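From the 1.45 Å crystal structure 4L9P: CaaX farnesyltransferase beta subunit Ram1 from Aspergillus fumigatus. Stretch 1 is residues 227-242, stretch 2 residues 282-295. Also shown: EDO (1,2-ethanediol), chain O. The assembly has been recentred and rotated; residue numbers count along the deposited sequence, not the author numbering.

Stretch 1 227-242: MWKWLGKLKQPDGGFT
Stretch 2, residues 282-295: ETFTDGLPEYLSRC

Stretch 1 leaves a helix that begins earlier in the chain and continues as a loop, with a type I turn from Gln-236 to Gly-239 closed by Gly-239 N to Gln-236 O at 2.9 Å. Stretch 2 opens with a type I turn, Thr-283 to Asp-286, runs into a type II turn, Thr-285 to Leu-288, and enters a helix with Gly-287 as N-cap. The backbones come closest where glycine meets glycine: the CA atoms of Gly-239 and Gly-287 lie 4.2 Å apart, while those of Lys-235 and Phe-284 are 7.0 Å apart. Lys-235 to Gly-239 thus runs roughly parallel to Phe-284 to Gly-287. Gly-239 (phi/psi 99/-20) sends its CA to Gly-287 O at 3.6 Å, a CA-H...O contact; a CB there would clash with that oxygen. Gly-240 (-84/-167) lays its CA over the ring face of Tyr-291 (chi1 163°, t; chi2 78°), 3.8 Å from the centroid, where a CB would also clash.

Lys-235 (chi t, p, t, t) is the polar clasp. Its NZ donates to Phe-284 O at 2.8 Å, Asp-286 O at 2.7 Å and, within its own stretch, Gly-239 O at 2.7 Å, so one ammonium gathers carbonyls from both loops. Arg-294 (m, t, m, chi4 -93°) supplies the second tie: its NH2 donates to Asp-238 O at 2.8 Å. Water 1 reinforces it, donating to Asp-238 O and Gly-287 O and accepting from Arg-294 NH1. Asp-238 (chi1 p) steadies its loop by accepting Gly-240 N at OD1, 3.1 Å.

Phe-284 (chi1 -82°, chi2 85°) fills the apolar pocket. Its ring edge meets Leu-231, CB to CE2 at 3.8 Å, and Phe-241 (chi1 m), whose CE2 lies 3.7 Å from Phe-284 CD2. Trp-228 (chi1 t, chi2 69°) approaches obliquely, CD1 to Phe-284 CE1 at 3.5 Å, with planes at 43°.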

# COMPACT_ATOMS: atom_id res chain seq x y z
N MET B 227 2.00 25.47 0.21
CA MET B 227 1.79 24.03 0.43
C MET B 227 0.75 23.75 1.51
O MET B 227 -0.09 22.83 1.35
CB MET B 227 3.12 23.37 0.87
CG MET B 227 3.03 21.85 1.13
SD MET B 227 2.89 20.88 -0.43
CE MET B 227 4.57 20.98 -1.02
N TRP B 228 0.82 24.48 2.62
CA TRP B 228 -0.16 24.34 3.70
C TRP B 228 -1.59 24.70 3.24
O TRP B 228 -2.54 23.95 3.54
CB TRP B 228 0.29 25.28 4.81
CG TRP B 228 -0.60 25.38 6.02
CD1 TRP B 228 -0.84 24.42 6.98
CD2 TRP B 228 -1.27 26.56 6.44
NE1 TRP B 228 -1.66 24.94 7.98
CE2 TRP B 228 -1.94 26.26 7.66
CE3 TRP B 228 -1.39 27.83 5.87
CZ2 TRP B 228 -2.70 27.23 8.39
CZ3 TRP B 228 -2.14 28.81 6.57
CH2 TRP B 228 -2.78 28.50 7.83
N LYS B 229 -1.74 25.79 2.49
CA LYS B 229 -3.07 26.13 2.01
C LYS B 229 -3.63 25.05 1.08
O LYS B 229 -4.81 24.69 1.18
CB LYS B 229 -3.04 27.49 1.27
CG LYS B 229 -2.82 28.65 2.25
CD LYS B 229 -2.85 29.97 1.53
CE LYS B 229 -2.94 31.09 2.50
NZ LYS B 229 -3.26 32.26 1.65
N TRP B 230 -2.79 24.53 0.18
CA TRP B 230 -3.24 23.54 -0.78
C TRP B 230 -3.55 22.24 -0.04
O TRP B 230 -4.62 21.64 -0.27
CB TRP B 230 -2.18 23.33 -1.88
CG TRP B 230 -2.45 22.08 -2.66
CD1 TRP B 230 -3.49 21.84 -3.55
CD2 TRP B 230 -1.68 20.85 -2.61
NE1 TRP B 230 -3.42 20.54 -3.98
CE2 TRP B 230 -2.31 19.92 -3.46
CE3 TRP B 230 -0.49 20.49 -1.95
CZ2 TRP B 230 -1.83 18.63 -3.65
CZ3 TRP B 230 0.01 19.25 -2.10
CH2 TRP B 230 -0.66 18.32 -2.99
N LEU B 231 -2.66 21.77 0.84
CA LEU B 231 -2.97 20.50 1.55
C LEU B 231 -4.26 20.65 2.35
O LEU B 231 -5.02 19.71 2.50
CB LEU B 231 -1.84 20.13 2.51
CG LEU B 231 -0.60 19.57 1.84
CD1 LEU B 231 0.50 19.43 2.92
CD2 LEU B 231 -0.89 18.24 1.16
N GLY B 232 -4.51 21.84 2.90
CA GLY B 232 -5.76 22.04 3.64
C GLY B 232 -7.01 21.83 2.79
O GLY B 232 -8.06 21.45 3.31
N LYS B 233 -6.90 22.09 1.48
CA LYS B 233 -8.00 21.83 0.56
C LYS B 233 -8.35 20.36 0.38
O LYS B 233 -9.45 20.01 -0.07
CB LYS B 233 -7.77 22.48 -0.81
CG LYS B 233 -7.60 23.98 -0.70
CD LYS B 233 -7.26 24.55 -2.07
CE LYS B 233 -7.13 26.09 -1.95
NZ LYS B 233 -6.81 26.69 -3.26
N LEU B 234 -7.37 19.51 0.67
CA LEU B 234 -7.55 18.07 0.49
C LEU B 234 -8.23 17.40 1.67
O LEU B 234 -8.69 16.26 1.55
CB LEU B 234 -6.21 17.42 0.23
CG LEU B 234 -5.40 18.04 -0.92
CD1 LEU B 234 -4.10 17.28 -1.11
CD2 LEU B 234 -6.10 18.10 -2.32
N LYS B 235 -8.27 18.08 2.83
CA LYS B 235 -8.86 17.47 4.01
C LYS B 235 -10.34 17.28 3.80
O LYS B 235 -11.04 18.24 3.43
CB LYS B 235 -8.59 18.40 5.23
CG LYS B 235 -9.13 17.86 6.53
CD LYS B 235 -8.35 16.66 7.07
CE LYS B 235 -8.91 16.27 8.48
NZ LYS B 235 -8.17 15.15 9.08
N GLN B 236 -10.84 16.08 4.07
CA GLN B 236 -12.24 15.74 3.83
C GLN B 236 -13.04 15.66 5.12
O GLN B 236 -12.48 15.45 6.20
CB GLN B 236 -12.33 14.38 3.15
CG GLN B 236 -11.64 14.36 1.78
CD GLN B 236 -12.17 15.49 0.86
OE1 GLN B 236 -11.40 16.39 0.37
NE2 GLN B 236 -13.45 15.45 0.63
N PRO B 237 -14.38 15.76 5.04
CA PRO B 237 -15.20 15.70 6.27
C PRO B 237 -15.00 14.43 7.08
O PRO B 237 -15.13 14.47 8.30
CB PRO B 237 -16.63 15.72 5.72
CG PRO B 237 -16.47 16.55 4.46
CD PRO B 237 -15.18 16.08 3.85
N ASP B 238 -14.72 13.32 6.40
CA ASP B 238 -14.55 12.05 7.11
C ASP B 238 -13.18 11.86 7.74
O ASP B 238 -12.91 10.81 8.31
CB ASP B 238 -14.91 10.84 6.23
CG ASP B 238 -13.89 10.56 5.15
OD1 ASP B 238 -12.92 11.33 4.97
OD2 ASP B 238 -14.05 9.51 4.50
N GLY B 239 -12.34 12.90 7.67
CA GLY B 239 -11.05 12.84 8.34
C GLY B 239 -9.85 12.51 7.46
O GLY B 239 -8.71 12.79 7.81
N GLY B 240 -10.14 11.90 6.31
CA GLY B 240 -9.09 11.58 5.34
C GLY B 240 -8.73 12.72 4.43
O GLY B 240 -9.15 13.90 4.61
N PHE B 241 -7.98 12.38 3.37
CA PHE B 241 -7.46 13.36 2.41
C PHE B 241 -7.64 12.81 1.01
O PHE B 241 -7.36 11.62 0.73
CB PHE B 241 -5.94 13.55 2.61
CG PHE B 241 -5.59 14.29 3.85
CD1 PHE B 241 -5.52 13.62 5.08
CD2 PHE B 241 -5.37 15.65 3.77
CE1 PHE B 241 -5.18 14.37 6.25
CE2 PHE B 241 -5.07 16.41 4.96
CZ PHE B 241 -4.98 15.76 6.18
N THR B 242 -8.07 13.67 0.09
CA THR B 242 -7.94 13.33 -1.33
C THR B 242 -6.52 13.53 -1.78
O THR B 242 -5.72 14.19 -1.09
CB THR B 242 -8.89 14.24 -2.18
OG1 THR B 242 -8.72 15.63 -1.80
CG2 THR B 242 -10.36 13.83 -1.96
N GLU B 282 -10.76 21.09 12.83
CA GLU B 282 -9.92 22.27 13.09
C GLU B 282 -8.48 22.06 12.67
O GLU B 282 -7.81 23.05 12.36
CB GLU B 282 -9.93 22.61 14.60
CG GLU B 282 -11.27 23.10 15.11
CD GLU B 282 -11.19 23.39 16.59
OE1 GLU B 282 -11.31 22.41 17.36
OE2 GLU B 282 -10.95 24.57 16.97
N THR B 283 -7.98 20.80 12.67
CA THR B 283 -6.58 20.58 12.39
C THR B 283 -6.45 19.47 11.36
O THR B 283 -7.43 18.77 11.03
CB THR B 283 -5.83 20.08 13.63
OG1 THR B 283 -6.27 18.75 13.94
CG2 THR B 283 -6.04 21.02 14.90
N PHE B 284 -5.24 19.36 10.85
CA PHE B 284 -4.97 18.32 9.82
C PHE B 284 -5.20 16.92 10.35
O PHE B 284 -5.50 16.00 9.54
CB PHE B 284 -3.54 18.45 9.31
CG PHE B 284 -3.39 19.52 8.25
CD1 PHE B 284 -3.20 20.86 8.59
CD2 PHE B 284 -3.54 19.20 6.91
CE1 PHE B 284 -3.09 21.85 7.58
CE2 PHE B 284 -3.40 20.17 5.93
CZ PHE B 284 -3.20 21.49 6.24
N THR B 285 -5.08 16.73 11.66
CA THR B 285 -5.17 15.36 12.23
C THR B 285 -6.56 15.05 12.80
O THR B 285 -6.84 13.93 13.19
CB THR B 285 -4.06 15.13 13.28
OG1 THR B 285 -4.23 16.11 14.33
CG2 THR B 285 -2.66 15.23 12.64
N ASP B 286 -7.43 16.05 12.85
CA ASP B 286 -8.79 15.84 13.39
C ASP B 286 -9.53 14.83 12.55
O ASP B 286 -9.63 14.98 11.34
CB ASP B 286 -9.53 17.15 13.38
CG ASP B 286 -9.35 17.96 14.63
OD1 ASP B 286 -8.85 17.44 15.63
OD2 ASP B 286 -9.76 19.16 14.58
N GLY B 287 -10.03 13.76 13.18
CA GLY B 287 -10.82 12.74 12.51
C GLY B 287 -9.93 11.76 11.76
O GLY B 287 -10.45 10.78 11.19
N LEU B 288 -8.62 11.97 11.74
CA LEU B 288 -7.72 11.14 10.91
C LEU B 288 -7.47 9.71 11.44
O LEU B 288 -7.69 8.76 10.71
CB LEU B 288 -6.38 11.86 10.71
CG LEU B 288 -5.34 11.08 9.87
CD1 LEU B 288 -5.90 10.69 8.47
CD2 LEU B 288 -4.12 11.97 9.74
N PRO B 289 -7.13 9.54 12.72
CA PRO B 289 -6.96 8.14 13.14
C PRO B 289 -8.31 7.38 13.12
O PRO B 289 -8.30 6.17 12.89
CB PRO B 289 -6.35 8.23 14.57
CG PRO B 289 -6.82 9.61 15.07
CD PRO B 289 -6.85 10.52 13.80
N GLU B 290 -9.42 8.07 13.40
CA GLU B 290 -10.72 7.42 13.28
C GLU B 290 -10.97 6.95 11.82
O GLU B 290 -11.46 5.82 11.60
CB GLU B 290 -11.82 8.38 13.72
CG GLU B 290 -11.70 8.79 15.19
CD GLU B 290 -10.88 10.03 15.43
OE1 GLU B 290 -10.13 10.47 14.57
OE2 GLU B 290 -11.00 10.59 16.55
N TYR B 291 -10.62 7.78 10.83
CA TYR B 291 -10.74 7.41 9.44
C TYR B 291 -9.87 6.17 9.18
O TYR B 291 -10.31 5.20 8.54
CB TYR B 291 -10.30 8.58 8.58
CG TYR B 291 -10.00 8.22 7.15
CD1 TYR B 291 -11.01 8.03 6.23
CD2 TYR B 291 -8.69 8.02 6.74
CE1 TYR B 291 -10.75 7.71 4.89
CE2 TYR B 291 -8.39 7.71 5.46
CZ TYR B 291 -9.38 7.50 4.53
OH TYR B 291 -9.01 7.25 3.23
N LEU B 292 -8.64 6.18 9.68
CA LEU B 292 -7.78 5.02 9.40
C LEU B 292 -8.34 3.75 10.07
O LEU B 292 -8.30 2.65 9.49
CB LEU B 292 -6.36 5.29 9.89
CG LEU B 292 -5.69 6.48 9.20
CD1 LEU B 292 -4.33 6.88 9.85
CD2 LEU B 292 -5.46 6.16 7.68
N SER B 293 -8.90 3.86 11.30
CA SER B 293 -9.51 2.70 11.94
C SER B 293 -10.64 2.12 11.05
O SER B 293 -10.85 0.89 11.01
CB SER B 293 -10.12 3.17 13.26
OG SER B 293 -10.94 2.12 13.82
N ARG B 294 -11.41 3.01 10.38
CA ARG B 294 -12.49 2.57 9.51
C ARG B 294 -11.98 1.91 8.22
O ARG B 294 -12.81 1.39 7.43
CB ARG B 294 -13.36 3.77 9.15
CG ARG B 294 -14.13 4.33 10.39
CD ARG B 294 -15.30 5.24 10.02
NE ARG B 294 -14.87 6.26 9.10
CZ ARG B 294 -14.44 7.49 9.43
NH1 ARG B 294 -14.29 7.87 10.68
NH2 ARG B 294 -14.11 8.33 8.45
N CYS B 295 -10.64 1.90 7.99
CA CYS B 295 -10.06 1.18 6.82
C CYS B 295 -9.55 -0.19 7.22
O CYS B 295 -9.12 -0.94 6.36
CB CYS B 295 -8.90 2.00 6.23
SG CYS B 295 -9.52 3.53 5.43
C1 EDO O . -14.99 12.28 2.85
O1 EDO O . -15.83 12.99 3.76
C2 EDO O . -15.27 12.49 1.36
O2 EDO O . -15.42 13.80 0.81
O HOH W 1 -13.26 10.57 11.32
O HOH W 2 -14.87 7.21 6.18
O HOH W 3 -7.21 9.64 3.19